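Local coordinates for stringent starvation protein B (Caulobacter vibrioides, PDB 2QAS) that probably acts as an adaptor that recognises ssrA-tagged proteins and hands them to the ClpX unfoldase for degradation, at residues Q62-L65 against S66-D70; V105-A108 against A109-R112; G40-E43 against P44-L47. One frame throughout, in Å; residues are numbered along the deposited sequence.

Contact 1: Q62-L65 against S66-D70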
ATOM      1  N   GLN A  62      25.978  -2.562 -18.959  1.00 85.67           N
ATOM      2  CA  GLN A  62      26.539  -1.217 -18.884  1.00 87.22           C
ATOM      3  C   GLN A  62      26.158  -0.390 -20.113  1.00 86.20           C
ATOM      4  O   GLN A  62      25.822   0.789 -20.000  1.00 84.68           O
ATOM      5  CB  GLN A  62      28.068  -1.297 -18.759  1.00 89.35           C
ATOM      6  CG  GLN A  62      28.684  -0.193 -17.901  1.00 92.59           C
ATOM      7  CD  GLN A  62      30.203  -0.291 -17.801  1.00 94.08           C
ATOM      8  OE1 GLN A  62      30.917  -0.061 -18.778  1.00 95.56           O
ATOM      9  NE2 GLN A  62      30.701  -0.638 -16.615  1.00 93.84           N
ATOM     10  N   ASP A  63      26.209  -1.018 -21.281  1.00 86.65           N
ATOM     11  CA  ASP A  63      25.877  -0.350 -22.535  1.00 87.51           C
ATOM     12  C   ASP A  63      24.450   0.181 -22.509  1.00 86.32           C
ATOM     13  O   ASP A  63      24.203   1.350 -22.799  1.00 85.98           O
ATOM     14  CB  ASP A  63      26.035  -1.321 -23.710  1.00 90.15           C
ATOM     15  CG  ASP A  63      25.205  -2.592 -23.537  1.00 94.00           C
ATOM     16  OD1 ASP A  63      25.560  -3.422 -22.665  1.00 94.11           O
ATOM     17  OD2 ASP A  63      24.196  -2.756 -24.267  1.00 94.81           O
ATOM     18  N   LEU A  64      23.515  -0.694 -22.160  1.00 85.36           N
ATOM     19  CA  LEU A  64      22.103  -0.343 -22.095  1.00 84.38           C
ATOM     20  C   LEU A  64      21.823   0.796 -21.119  1.00 83.52           C
ATOM     21  O   LEU A  64      21.179   1.780 -21.477  1.00 83.46           O
ATOM     22  CB  LEU A  64      21.290  -1.578 -21.699  1.00 84.13           C
ATOM     23  CG  LEU A  64      19.790  -1.392 -21.483  1.00 82.91           C
ATOM     24  CD1 LEU A  64      19.155  -0.822 -22.737  1.00 82.15           C
ATOM     25  CD2 LEU A  64      19.168  -2.730 -21.113  1.00 82.85           C
ATOM     26  N   LEU A  65      22.305   0.657 -19.889  1.00 83.76           N
ATOM     27  CA  LEU A  65      22.103   1.675 -18.861  1.00 84.36           C
ATOM     28  C   LEU A  65      22.602   3.051 -19.301  1.00 84.75           C
ATOM     29  O   LEU A  65      21.991   4.068 -18.979  1.00 85.33           O
ATOM     30  CB  LEU A  65      22.815   1.271 -17.568  1.00 83.42           C
ATOM     31  CG  LEU A  65      22.347   0.000 -16.857  1.00 83.17           C
ATOM     32  CD1 LEU A  65      23.162  -0.205 -15.584  1.00 81.38           C
ATOM     33  CD2 LEU A  65      20.870   0.112 -16.535  1.00 83.09           C
ATOM     34  N   SER A  66      23.713   3.073 -20.031  1.00 85.34           N
ATOM     35  CA  SER A  66      24.305   4.320 -20.521  1.00 85.70           C
ATOM     36  C   SER A  66      23.408   5.024 -21.538  1.00 85.62           C
ATOM     37  O   SER A  66      23.437   6.249 -21.672  1.00 85.87           O
ATOM     38  CB  SER A  66      25.663   4.033 -21.164  1.00 85.80           C
ATOM     39  OG  SER A  66      26.513   3.349 -20.260  1.00 87.18           O
ATOM     40  N   LYS A  67      22.616   4.239 -22.256  1.00 85.11           N
ATOM     41  CA  LYS A  67      21.706   4.770 -23.260  1.00 85.14           C
ATOM     42  C   LYS A  67      20.550   5.522 -22.592  1.00 85.73           C
ATOM     43  O   LYS A  67      20.018   6.483 -23.148  1.00 85.19           O
ATOM     44  CB  LYS A  67      21.176   3.612 -24.104  1.00 85.04           C
ATOM     45  CG  LYS A  67      20.325   4.008 -25.295  1.00 85.49           C
ATOM     46  CD  LYS A  67      20.003   2.763 -26.116  1.00 85.99           C
ATOM     47  CE  LYS A  67      19.455   3.104 -27.484  1.00 84.95           C
ATOM     48  NZ  LYS A  67      19.407   1.884 -28.336  1.00 84.84           N
ATOM     49  N   TYR A  68      20.173   5.081 -21.393  1.00 86.56           N
ATOM     50  CA  TYR A  68      19.081   5.697 -20.644  1.00 87.69           C
ATOM     51  C   TYR A  68      19.590   6.311 -19.342  1.00 89.26           C
ATOM     52  O   TYR A  68      19.521   5.693 -18.277  1.00 89.07           O
ATOM     53  CB  TYR A  68      18.004   4.652 -20.370  1.00 86.84           C
ATOM     54  CG  TYR A  68      17.384   4.137 -21.648  1.00 86.48           C
ATOM     55  CD1 TYR A  68      16.467   4.914 -22.359  1.00 85.29           C
ATOM     56  CD2 TYR A  68      17.769   2.910 -22.192  1.00 86.12           C
ATOM     57  CE1 TYR A  68      15.954   4.487 -23.581  1.00 84.91           C
ATOM     58  CE2 TYR A  68      17.263   2.475 -23.416  1.00 86.18           C
ATOM     59  CZ  TYR A  68      16.356   3.272 -24.102  1.00 85.10           C
ATOM     60  OH  TYR A  68      15.859   2.857 -25.315  1.00 85.58           O
ATOM     61  N   PRO A  69      20.090   7.557 -19.421  1.00 90.38           N
ATOM     62  CA  PRO A  69      20.643   8.348 -18.317  1.00 90.12           C
ATOM     63  C   PRO A  69      19.830   8.336 -17.020  1.00 89.80           C
ATOM     64  O   PRO A  69      20.341   7.920 -15.976  1.00 89.74           O
ATOM     65  CB  PRO A  69      20.763   9.748 -18.923  1.00 90.89           C
ATOM     66  CG  PRO A  69      19.652   9.774 -19.940  1.00 91.14           C
ATOM     67  CD  PRO A  69      19.824   8.422 -20.585  1.00 91.26           C
ATOM     68  N   ASP A  70      18.581   8.798 -17.069  1.00 88.05           N
ATOM     69  CA  ASP A  70      17.767   8.797 -15.858  1.00 87.44           C
ATOM     70  C   ASP A  70      16.558   7.856 -15.885  1.00 85.42           C
ATOM     71  O   ASP A  70      16.506   6.899 -15.119  1.00 85.46           O
ATOM     72  CB  ASP A  70      17.307  10.224 -15.496  1.00 89.13           C
ATOM     73  CG  ASP A  70      16.248  10.772 -16.445  1.00 89.93           C
ATOM     74  OD1 ASP A  70      15.395  11.565 -15.979  1.00 88.36           O
ATOM     75  OD2 ASP A  70      16.274  10.425 -17.649  1.00 89.42           O
TER

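Contact 2: V105-A108 against A109-R112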
ATOM      1  N   VAL A 105      15.401  -4.413 -11.028  1.00 59.31           N
ATOM      2  CA  VAL A 105      14.881  -3.112 -10.642  1.00 60.50           C
ATOM      3  C   VAL A 105      14.226  -3.144  -9.270  1.00 60.42           C
ATOM      4  O   VAL A 105      13.366  -3.985  -9.003  1.00 59.39           O
ATOM      5  CB  VAL A 105      13.850  -2.616 -11.679  1.00 60.36           C
ATOM      6  CG1 VAL A 105      13.319  -1.248 -11.277  1.00 58.68           C
ATOM      7  CG2 VAL A 105      14.493  -2.571 -13.057  1.00 59.08           C
ATOM      8  N   PRO A 106      14.643  -2.239  -8.368  1.00 61.59           N
ATOM      9  CA  PRO A 106      14.030  -2.235  -7.038  1.00 61.33           C
ATOM     10  C   PRO A 106      12.685  -1.538  -7.163  1.00 60.68           C
ATOM     11  O   PRO A 106      12.500  -0.692  -8.042  1.00 61.10           O
ATOM     12  CB  PRO A 106      15.018  -1.417  -6.196  1.00 60.29           C
ATOM     13  CG  PRO A 106      16.311  -1.534  -6.939  1.00 60.76           C
ATOM     14  CD  PRO A 106      15.865  -1.415  -8.374  1.00 62.69           C
ATOM     15  N   TYR A 107      11.734  -1.892  -6.310  1.00 59.74           N
ATOM     16  CA  TYR A 107      10.448  -1.227  -6.386  1.00 61.09           C
ATOM     17  C   TYR A 107      10.622   0.240  -6.011  1.00 60.94           C
ATOM     18  O   TYR A 107       9.831   1.091  -6.408  1.00 63.17           O
ATOM     19  CB  TYR A 107       9.448  -1.927  -5.477  1.00 60.38           C
ATOM     20  CG  TYR A 107       9.263  -3.366  -5.887  1.00 62.87           C
ATOM     21  CD1 TYR A 107       9.742  -4.404  -5.094  1.00 62.73           C
ATOM     22  CD2 TYR A 107       8.664  -3.691  -7.108  1.00 62.64           C
ATOM     23  CE1 TYR A 107       9.634  -5.733  -5.505  1.00 65.16           C
ATOM     24  CE2 TYR A 107       8.551  -5.013  -7.528  1.00 63.56           C
ATOM     25  CZ  TYR A 107       9.040  -6.029  -6.724  1.00 65.01           C
ATOM     26  OH  TYR A 107       8.954  -7.339  -7.136  1.00 65.72           O
ATOM     27  N   ALA A 108      11.689   0.529  -5.273  1.00 59.88           N
ATOM     28  CA  ALA A 108      11.990   1.890  -4.854  1.00 59.79           C
ATOM     29  C   ALA A 108      12.372   2.764  -6.053  1.00 60.04           C
ATOM     30  O   ALA A 108      12.162   3.980  -6.043  1.00 60.34           O
ATOM     31  CB  ALA A 108      13.124   1.879  -3.845  1.00 57.01           C
ATOM     32  N   ALA A 109      12.928   2.148  -7.091  1.00 58.67           N
ATOM     33  CA  ALA A 109      13.338   2.902  -8.267  1.00 56.14           C
ATOM     34  C   ALA A 109      12.158   3.300  -9.153  1.00 55.30           C
ATOM     35  O   ALA A 109      12.275   4.206  -9.968  1.00 53.68           O
ATOM     36  CB  ALA A 109      14.346   2.103  -9.059  1.00 55.38           C
ATOM     37  N   LEU A 110      11.021   2.635  -8.980  1.00 56.25           N
ATOM     38  CA  LEU A 110       9.838   2.921  -9.783  1.00 57.88           C
ATOM     39  C   LEU A 110       9.342   4.350  -9.705  1.00 58.47           C
ATOM     40  O   LEU A 110       9.384   4.977  -8.647  1.00 57.73           O
ATOM     41  CB  LEU A 110       8.697   1.994  -9.382  1.00 59.66           C
ATOM     42  CG  LEU A 110       8.583   0.695 -10.171  1.00 62.84           C
ATOM     43  CD1 LEU A 110       9.924  -0.011 -10.243  1.00 64.97           C
ATOM     44  CD2 LEU A 110       7.545  -0.171  -9.495  1.00 65.02           C
ATOM     45  N   THR A 111       8.861   4.861 -10.835  1.00 57.97           N
ATOM     46  CA  THR A 111       8.327   6.211 -10.877  1.00 58.08           C
ATOM     47  C   THR A 111       6.975   6.221 -11.582  1.00 59.10           C
ATOM     48  O   THR A 111       6.211   7.175 -11.465  1.00 58.68           O
ATOM     49  CB  THR A 111       9.283   7.195 -11.592  1.00 58.27           C
ATOM     50  OG1 THR A 111       9.301   6.922 -12.992  1.00 61.86           O
ATOM     51  CG2 THR A 111      10.693   7.062 -11.046  1.00 60.13           C
ATOM     52  N   ARG A 112       6.660   5.158 -12.310  1.00 60.28           N
ATOM     53  CA  ARG A 112       5.375   5.125 -12.988  1.00 61.20           C
ATOM     54  C   ARG A 112       4.926   3.706 -13.305  1.00 60.61           C
ATOM     55  O   ARG A 112       5.748   2.831 -13.568  1.00 62.93           O
ATOM     56  CB  ARG A 112       5.437   5.950 -14.274  1.00 64.01           C
ATOM     57  CG  ARG A 112       4.069   6.331 -14.804  1.00 68.65           C
ATOM     58  CD  ARG A 112       4.030   6.349 -16.319  1.00 73.33           C
ATOM     59  NE  ARG A 112       2.691   6.660 -16.816  1.00 79.32           N
ATOM     60  CZ  ARG A 112       2.274   6.412 -18.056  1.00 81.95           C
ATOM     61  NH1 ARG A 112       3.097   5.842 -18.934  1.00 81.61           N
ATOM     62  NH2 ARG A 112       1.033   6.730 -18.420  1.00 82.03           N
TER

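Contact 3: G40-E43 against P44-L47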
ATOM      1  N   GLY A  40       1.427 -16.282 -17.358  1.00 81.74           N
ATOM      2  CA  GLY A  40       1.501 -14.838 -17.475  1.00 79.32           C
ATOM      3  C   GLY A  40       0.257 -14.089 -17.042  1.00 78.53           C
ATOM      4  O   GLY A  40      -0.587 -14.613 -16.318  1.00 78.61           O
ATOM      5  N   LEU A  41       0.154 -12.843 -17.491  1.00 77.87           N
ATOM      6  CA  LEU A  41      -0.980 -11.991 -17.167  1.00 77.43           C
ATOM      7  C   LEU A  41      -2.227 -12.430 -17.913  1.00 77.76           C
ATOM      8  O   LEU A  41      -2.141 -13.044 -18.974  1.00 78.22           O
ATOM      9  CB  LEU A  41      -0.681 -10.545 -17.569  1.00 77.02           C
ATOM     10  CG  LEU A  41       0.406  -9.755 -16.846  1.00 76.80           C
ATOM     11  CD1 LEU A  41       0.846  -8.596 -17.724  1.00 76.34           C
ATOM     12  CD2 LEU A  41      -0.111  -9.267 -15.505  1.00 75.70           C
ATOM     13  N   PRO A  42      -3.413 -12.127 -17.359  1.00 77.65           N
ATOM     14  CA  PRO A  42      -4.656 -12.506 -18.035  1.00 76.85           C
ATOM     15  C   PRO A  42      -4.893 -11.459 -19.122  1.00 76.39           C
ATOM     16  O   PRO A  42      -5.158 -10.294 -18.819  1.00 75.05           O
ATOM     17  CB  PRO A  42      -5.689 -12.428 -16.917  1.00 76.36           C
ATOM     18  CG  PRO A  42      -5.170 -11.303 -16.071  1.00 76.89           C
ATOM     19  CD  PRO A  42      -3.685 -11.599 -16.011  1.00 76.21           C
ATOM     20  N   GLU A  43      -4.771 -11.863 -20.383  1.00 76.63           N
ATOM     21  CA  GLU A  43      -4.963 -10.924 -21.487  1.00 77.31           C
ATOM     22  C   GLU A  43      -6.308 -10.211 -21.391  1.00 73.52           C
ATOM     23  O   GLU A  43      -7.273 -10.754 -20.852  1.00 74.42           O
ATOM     24  CB  GLU A  43      -4.842 -11.644 -22.834  1.00 81.48           C
ATOM     25  CG  GLU A  43      -5.523 -13.006 -22.895  1.00 89.28           C
ATOM     26  CD  GLU A  43      -4.686 -14.109 -22.263  1.00 93.54           C
ATOM     27  OE1 GLU A  43      -3.480 -14.189 -22.598  1.00 95.59           O
ATOM     28  OE2 GLU A  43      -5.226 -14.898 -21.445  1.00 95.27           O
ATOM     29  N   PRO A  44      -6.395  -8.982 -21.924  1.00 69.93           N
ATOM     30  CA  PRO A  44      -5.348  -8.210 -22.609  1.00 67.16           C
ATOM     31  C   PRO A  44      -4.415  -7.393 -21.713  1.00 64.31           C
ATOM     32  O   PRO A  44      -3.757  -6.468 -22.187  1.00 64.36           O
ATOM     33  CB  PRO A  44      -6.158  -7.305 -23.525  1.00 67.23           C
ATOM     34  CG  PRO A  44      -7.312  -6.942 -22.633  1.00 66.43           C
ATOM     35  CD  PRO A  44      -7.694  -8.290 -22.026  1.00 68.36           C
ATOM     36  N   HIS A  45      -4.354  -7.718 -20.427  1.00 61.94           N
ATOM     37  CA  HIS A  45      -3.498  -6.969 -19.509  1.00 58.78           C
ATOM     38  C   HIS A  45      -2.006  -7.070 -19.814  1.00 56.03           C
ATOM     39  O   HIS A  45      -1.483  -8.151 -20.077  1.00 54.95           O
ATOM     40  CB  HIS A  45      -3.743  -7.426 -18.069  1.00 59.16           C
ATOM     41  CG  HIS A  45      -5.092  -7.058 -17.538  1.00 59.86           C
ATOM     42  ND1 HIS A  45      -5.395  -5.790 -17.091  1.00 60.87           N
ATOM     43  CD2 HIS A  45      -6.224  -7.788 -17.394  1.00 59.96           C
ATOM     44  CE1 HIS A  45      -6.654  -5.753 -16.693  1.00 59.69           C
ATOM     45  NE2 HIS A  45      -7.179  -6.953 -16.868  1.00 61.90           N
ATOM     46  N   HIS A  46      -1.342  -5.920 -19.801  1.00 54.31           N
ATOM     47  CA  HIS A  46       0.095  -5.830 -20.006  1.00 54.13           C
ATOM     48  C   HIS A  46       0.583  -4.623 -19.216  1.00 53.67           C
ATOM     49  O   HIS A  46      -0.203  -3.718 -18.920  1.00 52.55           O
ATOM     50  CB  HIS A  46       0.465  -5.725 -21.493  1.00 56.25           C
ATOM     51  CG  HIS A  46      -0.232  -4.631 -22.234  1.00 57.72           C
ATOM     52  ND1 HIS A  46      -1.588  -4.648 -22.486  1.00 57.09           N
ATOM     53  CD2 HIS A  46       0.247  -3.507 -22.818  1.00 58.29           C
ATOM     54  CE1 HIS A  46      -1.915  -3.580 -23.192  1.00 57.65           C
ATOM     55  NE2 HIS A  46      -0.820  -2.872 -23.408  1.00 59.78           N
ATOM     56  N   LEU A  47       1.868  -4.594 -18.870  1.00 52.08           N
ATOM     57  CA  LEU A  47       2.367  -3.498 -18.045  1.00 51.75           C
ATOM     58  C   LEU A  47       3.471  -2.620 -18.602  1.00 50.51           C
ATOM     59  O   LEU A  47       4.323  -3.069 -19.350  1.00 51.08           O
ATOM     60  CB  LEU A  47       2.834  -4.055 -16.689  1.00 50.87           C
ATOM     61  CG  LEU A  47       1.962  -5.151 -16.052  1.00 51.70           C
ATOM     62  CD1 LEU A  47       2.579  -5.614 -14.748  1.00 50.73           C
ATOM     63  CD2 LEU A  47       0.552  -4.633 -15.810  1.00 52.38           C
TER

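Contact 1: Q62-L65 against S66-D70
Gln62 O is gripped twice by Ser66, by its backbone N at 3.1 Å and by its OG at 2.7 Å, across the first turn of the short helix 62-67. The two donors come from opposite faces of the carbonyl plane, and OG can fold back this far because it stands beside its own backbone N (chi1 -55°). Toward the C-terminal end the helical pattern tightens. Lys67 N reaches back three residues to Leu64 O at 3.0 Å, from above the carbonyl plane, while its bond to Asp63 O is weak. Both bonds made by Tyr68 N, to Leu64 O and Leu65 O, are weak as well, and Tyr68 is the first residue to leave helical angles. Past it the chain turns toward the strand 71-76, and Tyr68 O takes a hydrogen bond from Thr53 OG1. The ring of Tyr68 also packs on an apolar side chain of the bound peptide. Lys67 runs out extended, its CG 3.9 Å above one ring face of Tyr68 and offset toward the rim. Leu64, with CG anti to the backbone N (chi1 176°), sends CD1 to the ring edge in plane, 3.9 Å from Tyr68 CE2.

Contact 2: V105-A108 against A109-R112
Two overlapping beta turns carry the backbone from strand 99-106 to strand 110-115, with Tyr107, Ala108 and Ala109 all near helical angles. Ala109 N closes the first turn onto Pro106 O at 3.0 Å, and Leu110 N closes the second onto Tyr107 O at 3.2 Å. In both, the donor stands well above the plane of the carbonyl it meets. The turns bring the methyl of Ala109 back over the end of the first strand: Ala109 CB lies 3.9 Å from Pro106 CD and 4.1 Å from Val105 CG1. Val105 CG1, anti to the backbone N (chi1 -179°), also meets Leu110 CD1 at 3.8 Å, and the two side chains cross at about a right angle. The other methyl of Leu110, CD2, lies at the edge of the Tyr107 ring, near its plane, 4.4 Å from Tyr107 CD2. This is the connection through which the chain leaves the three-stranded antiparallel sheet and enters the four-stranded one. Val105 pairs through its backbone with Phe90 in the first sheet, whereas in the second Thr111 and Arg112 both face Thr50, a classic beta bulge. Most of the corner is buried: Leu110 packs on Val28 of helix 16-35 as well as on Ile49 and Phe90, while Tyr107 lies against Lys29 and Leu32 of the same helix, its OH hydrogen-bonded to Gly86 O.

Contact 3: G40-E43 against P44-L47
Leu41 lies alongside a turn in the loop before strand 47-52, starting with CB 3.6 Å from His45 O. Its CG, set beside the backbone N and anti to the carbonyl carbon (chi1 -67°), continues alongside the same oxygen. At the tip CD1 stays on His45 O, 3.3 Å away, and reaches the backbone beyond it at His46 CA and the side chain of Leu47 at CG. The turn itself is a type VI beta turn, made by the cis peptide bond between Glu43 and Pro44 and closed by His45 N to Pro42 O at 3.1 Å (N-H...O angle 152°). That oxygen also lies at the edge of the His45 ring, in its plane, with His45 CD2 3.1 Å away, and Pro42 CG packs 3.9 Å from the same carbon. On the outgoing limb His46 ND1 binds Pro44 O at 2.8 Å, in the carbonyl plane and in the ring plane, an alignment that fixes how the ring is turned. Pro44 O is shared with Ser117 OG, and His45 ND1 is held by Asp115 OD2. Leu41, Pro42, His45 and Leu47 also face the second subunit, packing on its Leu13, Met14 and Tyr16. Within the chain, Leu41 rests on Ala35 at the end of helix 16-35, while Leu47, at the start of strand 47-52, touches Leu32 of that helix and Phe113 of strand 110-115.

Along the chain the order is contact 3, contact 1, contact 2, with no interleaving. The four-stranded sheet relates them: contact 3 leads into strand 47-52, contact 1 precedes strand 71-76 and contact 2 opens strand 110-115, and strand 47-52 lies between the other two. Centre to centre, contacts 1 and 2 are about 16 Å apart, contacts 2 and 3 about 20 Å and contacts 1 and 3 about 27 Å; none touch. Contact 2 is buried near the centre of the fold, where the two sheets join. The outlying contacts face different partners, the second subunit at 40-47 and the bound peptide at Tyr68 of contact 1, consistent with a dimeric adaptor.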